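PDB 3C24: putative oxidoreductase from Jannaschia sp., which is probably an oxidoreductase that binds a nicotinamide dinucleotide cofactor in a Rossmann-type domain, its substrate and reaction being unknown. Local coordinates for residues V88-A102 with P111-P123. Sequence-based numbering, arbitrary orientation. Where two conformers were deposited one is given.
Sequences VPRVRPGTIVLILDA and PERADITYFIGHP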
loop_
_atom_site.group_PDB
_atom_site.type_symbol
_atom_site.label_atom_id
_atom_site.label_comp_id
_atom_site.label_asym_id
_atom_site.label_seq_id
_atom_site.Cartn_x
_atom_site.Cartn_y
_atom_site.Cartn_z
ATOM N N VAL A 88 -4.755 -25.675 29.123
ATOM C CA VAL A 88 -6.065 -25.221 29.614
ATOM C C VAL A 88 -6.598 -26.020 30.807
ATOM O O VAL A 88 -7.119 -25.431 31.752
ATOM C CB VAL A 88 -7.120 -25.063 28.461
ATOM C CG1 VAL A 88 -8.599 -24.952 28.993
ATOM C CG2 VAL A 88 -6.754 -23.870 27.592
ATOM N N PRO A 89 -6.512 -27.367 30.775
ATOM C CA PRO A 89 -7.061 -28.099 31.937
ATOM C C PRO A 89 -6.258 -27.971 33.224
ATOM O O PRO A 89 -6.741 -28.376 34.321
ATOM C CB PRO A 89 -7.015 -29.555 31.488
ATOM C CG PRO A 89 -6.973 -29.510 29.996
ATOM C CD PRO A 89 -6.251 -28.262 29.629
ATOM N N ARG A 90 -5.063 -27.403 33.101
ATOM C CA ARG A 90 -4.125 -27.303 34.234
ATOM C C ARG A 90 -4.152 -25.998 35.016
ATOM O O ARG A 90 -3.684 -25.921 36.142
ATOM C CB ARG A 90 -2.669 -27.568 33.755
ATOM C CG ARG A 90 -2.449 -28.876 33.005
ATOM C CD ARG A 90 -0.949 -29.017 32.571
ATOM N NE ARG A 90 -0.096 -29.240 33.737
ATOM C CZ ARG A 90 1.233 -29.322 33.716
ATOM N NH1 ARG A 90 1.884 -29.199 32.578
ATOM N NH2 ARG A 90 1.901 -29.538 34.831
ATOM N N VAL A 91 -4.692 -24.953 34.389
ATOM C CA VAL A 91 -4.693 -23.631 35.019
ATOM C C VAL A 91 -5.783 -23.487 36.087
ATOM O O VAL A 91 -6.753 -24.229 36.080
ATOM C CB VAL A 91 -4.781 -22.499 33.984
ATOM C CG1 VAL A 91 -3.554 -22.565 33.011
ATOM C CG2 VAL A 91 -6.150 -22.544 33.214
ATOM N N ARG A 92 -5.597 -22.547 37.010
ATOM C CA ARG A 92 -6.583 -22.312 38.058
ATOM C C ARG A 92 -7.841 -21.670 37.460
ATOM O O ARG A 92 -7.777 -20.972 36.416
ATOM C CB ARG A 92 -6.031 -21.372 39.138
ATOM C CG ARG A 92 -4.830 -21.905 39.906
ATOM C CD ARG A 92 -4.260 -20.743 40.760
ATOM N NE ARG A 92 -3.750 -19.614 39.949
ATOM C CZ ARG A 92 -3.359 -18.449 40.455
ATOM N NH1 ARG A 92 -3.440 -18.220 41.755
ATOM N NH2 ARG A 92 -2.914 -17.492 39.665
ATOM N N PRO A 93 -9.003 -21.928 38.066
ATOM C CA PRO A 93 -10.201 -21.273 37.565
ATOM C C PRO A 93 -9.939 -19.769 37.496
ATOM O O PRO A 93 -9.273 -19.209 38.359
ATOM C CB PRO A 93 -11.223 -21.561 38.680
ATOM C CG PRO A 93 -10.797 -22.938 39.186
ATOM C CD PRO A 93 -9.289 -22.865 39.183
ATOM N N GLY A 94 -10.496 -19.101 36.510
ATOM C CA GLY A 94 -10.337 -17.637 36.426
ATOM C C GLY A 94 -9.107 -17.131 35.733
ATOM O O GLY A 94 -8.956 -15.917 35.521
ATOM N N THR A 95 -8.228 -18.055 35.357
ATOM C CA THR A 95 -7.035 -17.715 34.601
ATOM C C THR A 95 -7.483 -17.208 33.223
ATOM O O THR A 95 -8.411 -17.752 32.607
ATOM C CB THR A 95 -6.098 -18.936 34.477
ATOM O OG1 THR A 95 -5.736 -19.381 35.775
ATOM C CG2 THR A 95 -4.825 -18.597 33.650
ATOM N N ILE A 96 -6.772 -16.200 32.729
ATOM C CA ILE A 96 -7.003 -15.641 31.400
ATOM C C ILE A 96 -5.990 -16.287 30.450
ATOM O O ILE A 96 -4.807 -16.138 30.616
ATOM C CB ILE A 96 -6.805 -14.126 31.360
ATOM C CG1 ILE A 96 -7.871 -13.417 32.168
ATOM C CG2 ILE A 96 -6.879 -13.579 29.934
ATOM C CD1 ILE A 96 -7.445 -11.933 32.603
ATOM N N VAL A 97 -6.501 -17.084 29.533
ATOM C CA VAL A 97 -5.716 -17.714 28.453
ATOM C C VAL A 97 -5.822 -16.778 27.247
ATOM O O VAL A 97 -6.933 -16.530 26.682
ATOM C CB VAL A 97 -6.243 -19.103 28.131
ATOM C CG1 VAL A 97 -5.513 -19.665 26.897
ATOM C CG2 VAL A 97 -6.112 -20.027 29.393
ATOM N N LEU A 98 -4.667 -16.222 26.880
ATOM C CA LEU A 98 -4.584 -15.175 25.891
ATOM C C LEU A 98 -3.968 -15.678 24.591
ATOM O O LEU A 98 -2.838 -16.161 24.540
ATOM C CB LEU A 98 -3.829 -13.998 26.505
ATOM C CG LEU A 98 -4.138 -12.578 26.032
ATOM C CD1 LEU A 98 -3.440 -11.524 26.934
ATOM C CD2 LEU A 98 -3.775 -12.431 24.581
ATOM N N ILE A 99 -4.811 -15.607 23.575
ATOM C CA ILE A 99 -4.481 -16.062 22.209
ATOM C C ILE A 99 -4.232 -14.842 21.332
ATOM O O ILE A 99 -4.928 -13.837 21.408
ATOM C CB ILE A 99 -5.561 -17.006 21.580
ATOM C CG1 ILE A 99 -6.171 -18.001 22.583
ATOM C CG2 ILE A 99 -4.971 -17.778 20.424
ATOM C CD1 ILE A 99 -7.524 -17.554 23.207
ATOM N N LEU A 100 -3.211 -14.955 20.498
ATOM C CA LEU A 100 -2.735 -13.829 19.708
ATOM C C LEU A 100 -3.241 -13.805 18.271
ATOM O O LEU A 100 -2.692 -13.076 17.423
ATOM C CB LEU A 100 -1.192 -13.843 19.724
ATOM C CG LEU A 100 -0.512 -13.868 21.109
ATOM C CD1 LEU A 100 1.049 -13.756 21.052
ATOM C CD2 LEU A 100 -1.112 -12.778 21.995
ATOM N N ASP A 101 -4.221 -14.643 17.982
ATOM C CA ASP A 101 -4.793 -14.778 16.658
ATOM C C ASP A 101 -6.140 -15.462 16.775
ATOM O O ASP A 101 -6.308 -16.397 17.549
ATOM C CB ASP A 101 -3.851 -15.588 15.760
ATOM C CG ASP A 101 -4.226 -15.499 14.283
ATOM O OD1 ASP A 101 -5.303 -15.987 13.853
ATOM O OD2 ASP A 101 -3.415 -14.952 13.520
ATOM N N ALA A 102 -7.112 -14.954 16.035
ATOM C CA ALA A 102 -8.458 -15.513 16.068
ATOM C C ALA A 102 -8.636 -16.844 15.351
ATOM O O ALA A 102 -9.714 -17.413 15.428
ATOM C CB ALA A 102 -9.498 -14.513 15.463
ATOM N N PRO A 111 -10.079 -25.867 23.653
ATOM C CA PRO A 111 -10.770 -26.812 24.520
ATOM C C PRO A 111 -11.886 -26.167 25.259
ATOM O O PRO A 111 -11.813 -24.997 25.597
ATOM C CB PRO A 111 -9.696 -27.239 25.526
ATOM C CG PRO A 111 -8.429 -26.763 25.019
ATOM C CD PRO A 111 -8.664 -25.703 24.004
ATOM N N GLU A 112 -12.939 -26.931 25.467
ATOM C CA GLU A 112 -14.096 -26.476 26.241
ATOM C C GLU A 112 -13.802 -26.512 27.725
ATOM O O GLU A 112 -13.582 -27.569 28.301
ATOM C CB GLU A 112 -15.320 -27.364 25.958
ATOM C CG GLU A 112 -16.582 -26.929 26.642
ATOM C CD GLU A 112 -17.709 -27.952 26.520
ATOM O OE1 GLU A 112 -17.523 -28.989 25.846
ATOM O OE2 GLU A 112 -18.782 -27.723 27.110
ATOM N N ARG A 113 -13.808 -25.340 28.320
ATOM C CA ARG A 113 -13.618 -25.153 29.762
ATOM C C ARG A 113 -14.239 -23.808 30.170
ATOM O O ARG A 113 -13.667 -22.728 29.954
ATOM C CB ARG A 113 -12.153 -25.250 30.165
ATOM C CG ARG A 113 -12.022 -25.156 31.724
ATOM C CD ARG A 113 -10.629 -25.254 32.285
ATOM N NE ARG A 113 -10.766 -24.990 33.713
ATOM C CZ ARG A 113 -9.775 -24.913 34.564
ATOM N NH1 ARG A 113 -8.530 -25.109 34.194
ATOM N NH2 ARG A 113 -10.061 -24.616 35.825
ATOM N N ALA A 114 -15.369 -23.914 30.840
ATOM C CA ALA A 114 -16.219 -22.756 31.128
ATOM C C ALA A 114 -15.708 -21.767 32.143
ATOM O O ALA A 114 -16.013 -20.581 32.058
ATOM C CB ALA A 114 -17.598 -23.245 31.593
ATOM N N ASP A 115 -14.940 -22.285 33.088
ATOM C CA ASP A 115 -14.512 -21.527 34.276
ATOM C C ASP A 115 -13.148 -20.872 34.136
ATOM O O ASP A 115 -12.560 -20.407 35.128
ATOM C CB ASP A 115 -14.527 -22.387 35.525
ATOM C CG ASP A 115 -13.432 -23.453 35.521
ATOM O OD1 ASP A 115 -13.314 -24.089 34.451
ATOM O OD2 ASP A 115 -12.794 -23.699 36.583
ATOM N N ILE A 116 -12.728 -20.713 32.895
ATOM C CA ILE A 116 -11.550 -19.899 32.567
ATOM C C ILE A 116 -11.965 -18.838 31.510
ATOM O O ILE A 116 -13.049 -18.890 30.932
ATOM C CB ILE A 116 -10.268 -20.685 32.160
ATOM C CG1 ILE A 116 -10.486 -21.585 30.918
ATOM C CG2 ILE A 116 -9.763 -21.534 33.358
ATOM C CD1 ILE A 116 -10.393 -20.915 29.575
ATOM N N THR A 117 -11.067 -17.897 31.258
ATOM C CA THR A 117 -11.305 -16.824 30.311
ATOM C C THR A 117 -10.436 -17.039 29.093
ATOM O O THR A 117 -9.272 -17.420 29.220
ATOM C CB THR A 117 -10.917 -15.472 30.947
ATOM O OG1 THR A 117 -11.851 -15.141 31.983
ATOM C CG2 THR A 117 -10.832 -14.338 29.896
ATOM N N TYR A 118 -11.024 -16.827 27.931
ATOM C CA TYR A 118 -10.299 -16.787 26.662
ATOM C C TYR A 118 -10.396 -15.369 26.168
ATOM O O TYR A 118 -11.494 -14.798 26.042
ATOM C CB TYR A 118 -10.913 -17.751 25.613
ATOM C CG TYR A 118 -10.606 -19.214 25.793
ATOM C CD1 TYR A 118 -9.332 -19.662 25.898
ATOM C CD2 TYR A 118 -11.618 -20.164 25.668
ATOM C CE1 TYR A 118 -9.068 -21.023 26.020
ATOM C CE2 TYR A 118 -11.358 -21.519 25.794
ATOM C CZ TYR A 118 -10.102 -21.948 25.943
ATOM O OH TYR A 118 -9.881 -23.316 26.023
ATOM N N PHE A 119 -9.228 -14.810 25.898
ATOM C CA PHE A 119 -9.072 -13.458 25.415
ATOM C C PHE A 119 -8.205 -13.531 24.176
ATOM O O PHE A 119 -7.169 -14.170 24.193
ATOM C CB PHE A 119 -8.425 -12.592 26.488
ATOM C CG PHE A 119 -8.395 -11.118 26.147
ATOM C CD1 PHE A 119 -7.366 -10.578 25.385
ATOM C CD2 PHE A 119 -9.356 -10.264 26.616
ATOM C CE1 PHE A 119 -7.360 -9.231 25.064
ATOM C CE2 PHE A 119 -9.325 -8.933 26.292
ATOM C CZ PHE A 119 -8.311 -8.424 25.537
ATOM N N ILE A 120 -8.650 -12.836 23.149
ATOM C CA ILE A 120 -7.956 -12.759 21.825
ATOM C C ILE A 120 -7.493 -11.339 21.577
ATOM O O ILE A 120 -8.253 -10.377 21.689
ATOM C CB ILE A 120 -8.819 -13.241 20.636
ATOM C CG1 ILE A 120 -9.565 -14.527 20.957
ATOM C CG2 ILE A 120 -7.928 -13.382 19.425
ATOM C CD1 ILE A 120 -10.593 -14.890 19.873
ATOM N N GLY A 121 -6.220 -11.198 21.179
ATOM C CA GLY A 121 -5.692 -9.915 20.741
ATOM C C GLY A 121 -4.931 -10.054 19.443
ATOM O O GLY A 121 -4.483 -11.134 19.110
ATOM N N HIS A 122 -4.916 -8.986 18.654
ATOM C CA HIS A 122 -4.105 -8.970 17.435
ATOM C C HIS A 122 -3.727 -7.555 17.080
ATOM O O HIS A 122 -4.578 -6.673 17.144
ATOM C CB HIS A 122 -4.881 -9.608 16.305
ATOM C CG HIS A 122 -3.987 -10.122 15.223
ATOM N ND1 HIS A 122 -3.369 -11.350 15.314
ATOM C CD2 HIS A 122 -3.496 -9.526 14.113
ATOM C CE1 HIS A 122 -2.616 -11.527 14.240
ATOM N NE2 HIS A 122 -2.676 -10.438 13.498
ATOM N N PRO A 123 -2.451 -7.317 16.678
ATOM C CA PRO A 123 -2.066 -5.962 16.330
ATOM C C PRO A 123 -2.613 -5.558 14.971
ATOM O O PRO A 123 -2.872 -6.420 14.115
ATOM C CB PRO A 123 -0.548 -6.042 16.275
ATOM C CG PRO A 123 -0.199 -7.438 16.179
ATOM C CD PRO A 123 -1.313 -8.266 16.717
#
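R113 NH1 donates to two backbone carbonyls, V91 O at 2.7 Å and V88 O at 2.8 Å, in the chain leading from helix 77-87 to strand 96-99. Both acceptors lie within 14° of the guanidinium plane. The arm reaches them because CG stands anti to the backbone N (chi1 -176°) and the chain stays extended to NE. D115 clamps the guanidinium side-on, R113 NE meeting D115 OD1 at 2.8 Å and R113 NH2 meeting D115 OD2, while I116 CG2 lies over the centre of one face; salt bridge and packing together fix the group's rotation. A methionine here would probably leave both carbonyls without this donor and D115 without its countercharge.

I116 also places CD1 over the Y118 ring, 3.7 Å above its plane. V88 CG2 approaches that ring's edge, and Y118 OH is tied to P111 O at 2.6 Å. Strands 96-99 and 117-123 run parallel, 26° apart, joined by five backbone bonds from T117 N-T95 O to G121 N-I99 O. I96, L98, T117 and F119 share one sheet face, beneath helix 160-172; V97, I99, Y118 and I120 occupy the other. Past the last bridge, H122 ND1 donates to L100 O at 2.8 Å, and D101 OD1 caps A103 N. With helix 103-107 between them, the strands form a beta-alpha-beta unit, as in Rossmann-type dinucleotide-binding folds.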